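PDB 6ED2: glycosyl hydrolase family 2, TIM barrel domain protein from Faecalibacterium prausnitzii A2-165, which probably hydrolyses beta-D-glucuronides, acting as a gut bacterial beta-glucuronidase of glycoside hydrolase family 2. Local coordinates for residues 161-173 and 182-194. Sequence-based numbering, arbitrary orientation.
Sequences NNELSETMLPAGT and KIAAPYFDFYNYA
Asn162 meets the loop that follows strand 182-186: its backbone O accepts a hydrogen bond from Asn192 ND2 at 3.1 Å, lying in both the carbonyl plane and the donor's amide plane. Its CB rests on the methyl of Ala194, and a water joins its ND2 to the carbonyl of Asn192. The two asparagine side chains are anchored separately, Asn162 OD1 by Gly91 N and Asn192 OD1 by His119. Glu163 forms a long salt bridge to Lys182, OE1 to NZ 3.7 Å; the same OE1 also accepts a nearly straight hydrogen bond from Asn161 ND2 (175°). Leu164, with CG anti to its carbonyl carbon (chi1 -63°), sends CD1 against Pro186, Ala184 and, at 3.8 Å, Phe188 CZ. The loop 162-171 leads into a two-stranded antiparallel hairpin, strands 172-176 and 182-186, in the sugar-binding domain of this family 2 enzyme. Glu166 OE2 accepts a hydrogen bond from Tyr187 OH, 2.6 Å, through its anti lone pair, from the edge of the ring; OE1 pairs with Lys406. Pro170, behind a cis peptide, lays CG 3.6 Å from Phe188 CE2. Ala171 O accepts from Tyr187 N, and Gly172 CA sits 3.6 Å above the centre of the Tyr187 ring, a CH-pi contact. An alanine in place of Tyr187 would remove ring and hydroxyl, and is likely to leave Glu166 OE2 without this donor and Gly172 uncovered on that side. Thr173 and Ala185 form the antiparallel hydrogen-bonded pair, Thr173 O to Ala185 N being 2.7 Å, beside the non-hydrogen-bonded pair of Gly172 and Pro186.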
loop_
_atom_site.group_PDB
_atom_site.type_symbol
_atom_site.label_atom_id
_atom_site.label_comp_id
_atom_site.label_asym_id
_atom_site.label_seq_id
_atom_site.Cartn_x
_atom_site.Cartn_y
_atom_site.Cartn_z
ATOM N N ASN A 161 8.292 -22.904 -28.788
ATOM C CA ASN A 161 8.261 -23.812 -27.649
ATOM C C ASN A 161 9.008 -23.145 -26.501
ATOM O O ASN A 161 10.017 -22.469 -26.725
ATOM C CB ASN A 161 8.895 -25.168 -28.018
ATOM C CG ASN A 161 8.829 -26.180 -26.884
ATOM O OD1 ASN A 161 9.650 -26.155 -25.983
ATOM N ND2 ASN A 161 7.833 -27.053 -26.918
ATOM N N ASN A 162 8.505 -23.308 -25.273
ATOM C CA ASN A 162 9.140 -22.666 -24.125
ATOM C C ASN A 162 9.531 -23.662 -23.038
ATOM O O ASN A 162 9.726 -23.270 -21.879
ATOM C CB ASN A 162 8.230 -21.581 -23.547
ATOM C CG ASN A 162 6.950 -22.143 -22.970
ATOM O OD1 ASN A 162 6.628 -23.314 -23.169
ATOM N ND2 ASN A 162 6.199 -21.303 -22.251
ATOM N N GLU A 163 9.635 -24.941 -23.383
ATOM C CA GLU A 163 10.049 -25.937 -22.408
ATOM C C GLU A 163 11.507 -25.728 -22.020
ATOM O O GLU A 163 12.328 -25.260 -22.813
ATOM C CB GLU A 163 9.831 -27.345 -22.956
ATOM C CG GLU A 163 8.374 -27.702 -23.029
ATOM C CD GLU A 163 8.096 -29.010 -23.762
ATOM O OE1 GLU A 163 7.686 -28.962 -24.935
ATOM O OE2 GLU A 163 8.239 -30.082 -23.150
ATOM N N LEU A 164 11.806 -26.048 -20.766
ATOM C CA LEU A 164 13.135 -25.914 -20.201
ATOM C C LEU A 164 13.826 -27.273 -20.091
ATOM O O LEU A 164 13.187 -28.304 -19.872
ATOM C CB LEU A 164 13.045 -25.262 -18.825
ATOM C CG LEU A 164 12.496 -23.831 -18.825
ATOM C CD1 LEU A 164 12.451 -23.295 -17.403
ATOM C CD2 LEU A 164 13.328 -22.925 -19.740
ATOM N N SER A 165 15.150 -27.263 -20.231
ATOM C CA SER A 165 15.952 -28.471 -20.048
ATOM C C SER A 165 17.315 -28.071 -19.502
ATOM O O SER A 165 17.618 -26.883 -19.344
ATOM C CB SER A 165 16.115 -29.250 -21.357
ATOM O OG SER A 165 17.103 -28.609 -22.151
ATOM N N GLU A 166 18.146 -29.079 -19.233
ATOM C CA GLU A 166 19.490 -28.879 -18.720
ATOM C C GLU A 166 20.529 -28.715 -19.827
ATOM O O GLU A 166 21.726 -28.624 -19.527
ATOM C CB GLU A 166 19.881 -30.042 -17.802
ATOM C CG GLU A 166 18.909 -30.235 -16.650
ATOM C CD GLU A 166 19.378 -31.265 -15.628
ATOM O OE1 GLU A 166 20.267 -32.082 -15.958
ATOM O OE2 GLU A 166 18.874 -31.227 -14.480
ATOM N N THR A 167 20.110 -28.673 -21.093
ATOM C CA THR A 167 21.049 -28.476 -22.191
ATOM C C THR A 167 20.857 -27.139 -22.903
ATOM O O THR A 167 21.463 -26.923 -23.959
ATOM C CB THR A 167 20.949 -29.630 -23.199
ATOM O OG1 THR A 167 19.579 -29.854 -23.545
ATOM C CG2 THR A 167 21.517 -30.903 -22.604
ATOM N N MET A 168 20.064 -26.227 -22.346
ATOM C CA MET A 168 19.773 -24.952 -22.987
ATOM C C MET A 168 20.159 -23.790 -22.077
ATOM O O MET A 168 20.377 -23.943 -20.874
ATOM C CB MET A 168 18.282 -24.838 -23.333
ATOM C CG MET A 168 17.405 -24.876 -22.083
ATOM S SD MET A 168 15.652 -24.585 -22.395
ATOM C CE MET A 168 15.630 -22.792 -22.628
ATOM N N LEU A 169 20.207 -22.608 -22.677
ATOM C CA LEU A 169 20.386 -21.363 -21.959
ATOM C C LEU A 169 19.106 -20.546 -22.065
ATOM O O LEU A 169 18.752 -20.118 -23.178
ATOM C CB LEU A 169 21.560 -20.589 -22.543
ATOM C CG LEU A 169 22.983 -21.071 -22.272
ATOM C CD1 LEU A 169 23.335 -22.357 -23.021
ATOM C CD2 LEU A 169 23.898 -19.959 -22.701
ATOM N N PRO A 170 18.382 -20.281 -20.963
ATOM C CA PRO A 170 18.700 -20.630 -19.572
ATOM C C PRO A 170 18.250 -22.041 -19.201
ATOM O O PRO A 170 17.413 -22.627 -19.890
ATOM C CB PRO A 170 17.915 -19.591 -18.777
ATOM C CG PRO A 170 16.669 -19.381 -19.612
ATOM C CD PRO A 170 17.117 -19.522 -21.060
ATOM N N ALA A 171 18.788 -22.576 -18.109
ATOM C CA ALA A 171 18.618 -23.984 -17.771
ATOM C C ALA A 171 17.470 -24.199 -16.792
ATOM O O ALA A 171 17.197 -23.373 -15.918
ATOM C CB ALA A 171 19.911 -24.538 -17.171
ATOM N N GLY A 172 16.810 -25.335 -16.931
ATOM C CA GLY A 172 15.802 -25.707 -15.960
ATOM C C GLY A 172 15.261 -27.061 -16.314
ATOM O O GLY A 172 15.906 -27.827 -17.032
ATOM N N THR A 173 14.073 -27.365 -15.803
ATOM C CA THR A 173 13.371 -28.568 -16.223
ATOM C C THR A 173 11.901 -28.216 -16.391
ATOM O O THR A 173 11.478 -27.081 -16.138
ATOM C CB THR A 173 13.584 -29.726 -15.227
ATOM O OG1 THR A 173 12.890 -30.887 -15.694
ATOM C CG2 THR A 173 13.072 -29.376 -13.826
ATOM N N LYS A 182 1.947 -29.654 -18.698
ATOM C CA LYS A 182 3.346 -29.335 -18.455
ATOM C C LYS A 182 3.442 -27.986 -17.754
ATOM O O LYS A 182 2.661 -27.074 -18.018
ATOM C CB LYS A 182 4.137 -29.302 -19.773
ATOM C CG LYS A 182 4.996 -30.547 -20.057
ATOM C CD LYS A 182 5.480 -30.606 -21.519
ATOM C CE LYS A 182 4.368 -31.067 -22.484
ATOM N NZ LYS A 182 4.635 -30.805 -23.947
ATOM N N ILE A 183 4.406 -27.870 -16.850
ATOM C CA ILE A 183 4.707 -26.641 -16.136
ATOM C C ILE A 183 6.218 -26.469 -16.197
ATOM O O ILE A 183 6.957 -27.459 -16.170
ATOM C CB ILE A 183 4.206 -26.691 -14.670
ATOM C CG1 ILE A 183 4.329 -25.333 -14.006
ATOM C CG2 ILE A 183 4.980 -27.705 -13.843
ATOM C CD1 ILE A 183 3.507 -24.323 -14.690
ATOM N N ALA A 184 6.681 -25.230 -16.327
ATOM C CA ALA A 184 8.116 -24.983 -16.345
ATOM C C ALA A 184 8.641 -24.879 -14.921
ATOM O O ALA A 184 7.996 -24.288 -14.048
ATOM C CB ALA A 184 8.450 -23.707 -17.121
ATOM N N ALA A 185 9.815 -25.466 -14.689
ATOM C CA ALA A 185 10.473 -25.457 -13.382
ATOM C C ALA A 185 11.876 -24.905 -13.571
ATOM O O ALA A 185 12.841 -25.668 -13.713
ATOM C CB ALA A 185 10.511 -26.857 -12.768
ATOM N N PRO A 186 12.026 -23.584 -13.585
ATOM C CA PRO A 186 13.339 -22.996 -13.874
ATOM C C PRO A 186 14.335 -23.272 -12.764
ATOM O O PRO A 186 13.968 -23.390 -11.596
ATOM C CB PRO A 186 13.046 -21.493 -13.968
ATOM C CG PRO A 186 11.558 -21.363 -14.073
ATOM C CD PRO A 186 10.992 -22.558 -13.361
ATOM N N TYR A 187 15.615 -23.366 -13.143
ATOM C CA TYR A 187 16.697 -23.283 -12.171
ATOM C C TYR A 187 17.128 -21.851 -11.960
ATOM O O TYR A 187 18.190 -21.614 -11.370
ATOM C CB TYR A 187 17.922 -24.109 -12.600
ATOM C CG TYR A 187 17.677 -25.585 -12.813
ATOM C CD1 TYR A 187 16.524 -26.210 -12.325
ATOM C CD2 TYR A 187 18.603 -26.359 -13.514
ATOM C CE1 TYR A 187 16.306 -27.562 -12.534
ATOM C CE2 TYR A 187 18.395 -27.694 -13.731
ATOM C CZ TYR A 187 17.252 -28.297 -13.243
ATOM O OH TYR A 187 17.057 -29.631 -13.459
ATOM N N PHE A 188 16.339 -20.897 -12.457
ATOM C CA PHE A 188 16.675 -19.486 -12.390
ATOM C C PHE A 188 15.544 -18.724 -11.718
ATOM O O PHE A 188 14.421 -19.206 -11.575
ATOM C CB PHE A 188 16.975 -18.896 -13.778
ATOM C CG PHE A 188 15.981 -19.275 -14.831
ATOM C CD1 PHE A 188 14.829 -18.510 -15.031
ATOM C CD2 PHE A 188 16.197 -20.387 -15.636
ATOM C CE1 PHE A 188 13.900 -18.849 -16.030
ATOM C CE2 PHE A 188 15.283 -20.754 -16.624
ATOM C CZ PHE A 188 14.129 -19.983 -16.827
ATOM N N ASP A 189 15.836 -17.529 -11.213
ATOM C CA ASP A 189 14.836 -16.874 -10.366
ATOM C C ASP A 189 13.684 -16.274 -11.175
ATOM O O ASP A 189 12.551 -16.253 -10.688
ATOM C CB ASP A 189 15.507 -15.797 -9.495
ATOM C CG ASP A 189 14.607 -15.278 -8.365
ATOM O OD1 ASP A 189 14.992 -14.290 -7.691
ATOM O OD2 ASP A 189 13.519 -15.848 -8.147
ATOM N N PHE A 190 13.918 -15.852 -12.416
ATOM C CA PHE A 190 12.966 -15.011 -13.131
ATOM C C PHE A 190 11.893 -15.841 -13.834
ATOM O O PHE A 190 12.086 -17.024 -14.129
ATOM C CB PHE A 190 13.696 -14.084 -14.125
ATOM C CG PHE A 190 14.671 -14.786 -15.051
ATOM C CD1 PHE A 190 14.311 -15.080 -16.369
ATOM C CD2 PHE A 190 15.957 -15.094 -14.630
ATOM C CE1 PHE A 190 15.207 -15.696 -17.245
ATOM C CE2 PHE A 190 16.863 -15.709 -15.500
ATOM C CZ PHE A 190 16.481 -16.007 -16.816
ATOM N N TYR A 191 10.736 -15.217 -14.061
ATOM C CA TYR A 191 9.611 -15.921 -14.655
ATOM C C TYR A 191 9.935 -16.363 -16.086
ATOM O O TYR A 191 10.624 -15.666 -16.838
ATOM C CB TYR A 191 8.359 -15.039 -14.643
ATOM C CG TYR A 191 7.081 -15.817 -14.919
ATOM C CD1 TYR A 191 6.367 -16.403 -13.881
ATOM C CD2 TYR A 191 6.606 -15.994 -16.225
ATOM C CE1 TYR A 191 5.205 -17.137 -14.122
ATOM C CE2 TYR A 191 5.442 -16.733 -16.478
ATOM C CZ TYR A 191 4.758 -17.302 -15.417
ATOM O OH TYR A 191 3.608 -18.035 -15.644
ATOM N N ASN A 192 9.415 -17.527 -16.471
ATOM C CA ASN A 192 9.707 -18.100 -17.789
ATOM C C ASN A 192 8.840 -17.464 -18.884
ATOM O O ASN A 192 8.100 -18.133 -19.599
ATOM C CB ASN A 192 9.521 -19.615 -17.757
ATOM C CG ASN A 192 10.083 -20.299 -19.002
ATOM O OD1 ASN A 192 11.166 -19.951 -19.475
ATOM N ND2 ASN A 192 9.346 -21.271 -19.539
ATOM N N TYR A 193 8.948 -16.141 -19.012
ATOM C CA TYR A 193 8.231 -15.432 -20.067
ATOM C C TYR A 193 8.655 -15.951 -21.439
ATOM O O TYR A 193 9.851 -16.059 -21.733
ATOM C CB TYR A 193 8.507 -13.930 -19.977
ATOM C CG TYR A 193 7.726 -13.214 -18.888
ATOM C CD1 TYR A 193 6.334 -13.307 -18.824
ATOM C CD2 TYR A 193 8.386 -12.451 -17.923
ATOM C CE1 TYR A 193 5.616 -12.658 -17.821
ATOM C CE2 TYR A 193 7.690 -11.808 -16.920
ATOM C CZ TYR A 193 6.306 -11.910 -16.871
ATOM O OH TYR A 193 5.624 -11.252 -15.874
ATOM N N ALA A 194 7.679 -16.273 -22.285
ATOM C CA ALA A 194 7.977 -16.669 -23.652
ATOM C C ALA A 194 6.981 -16.008 -24.596
ATOM O O ALA A 194 6.022 -15.364 -24.172
ATOM C CB ALA A 194 7.950 -18.184 -23.820
HETATM O O HOH W 1 6.112 -18.820 -21.208
#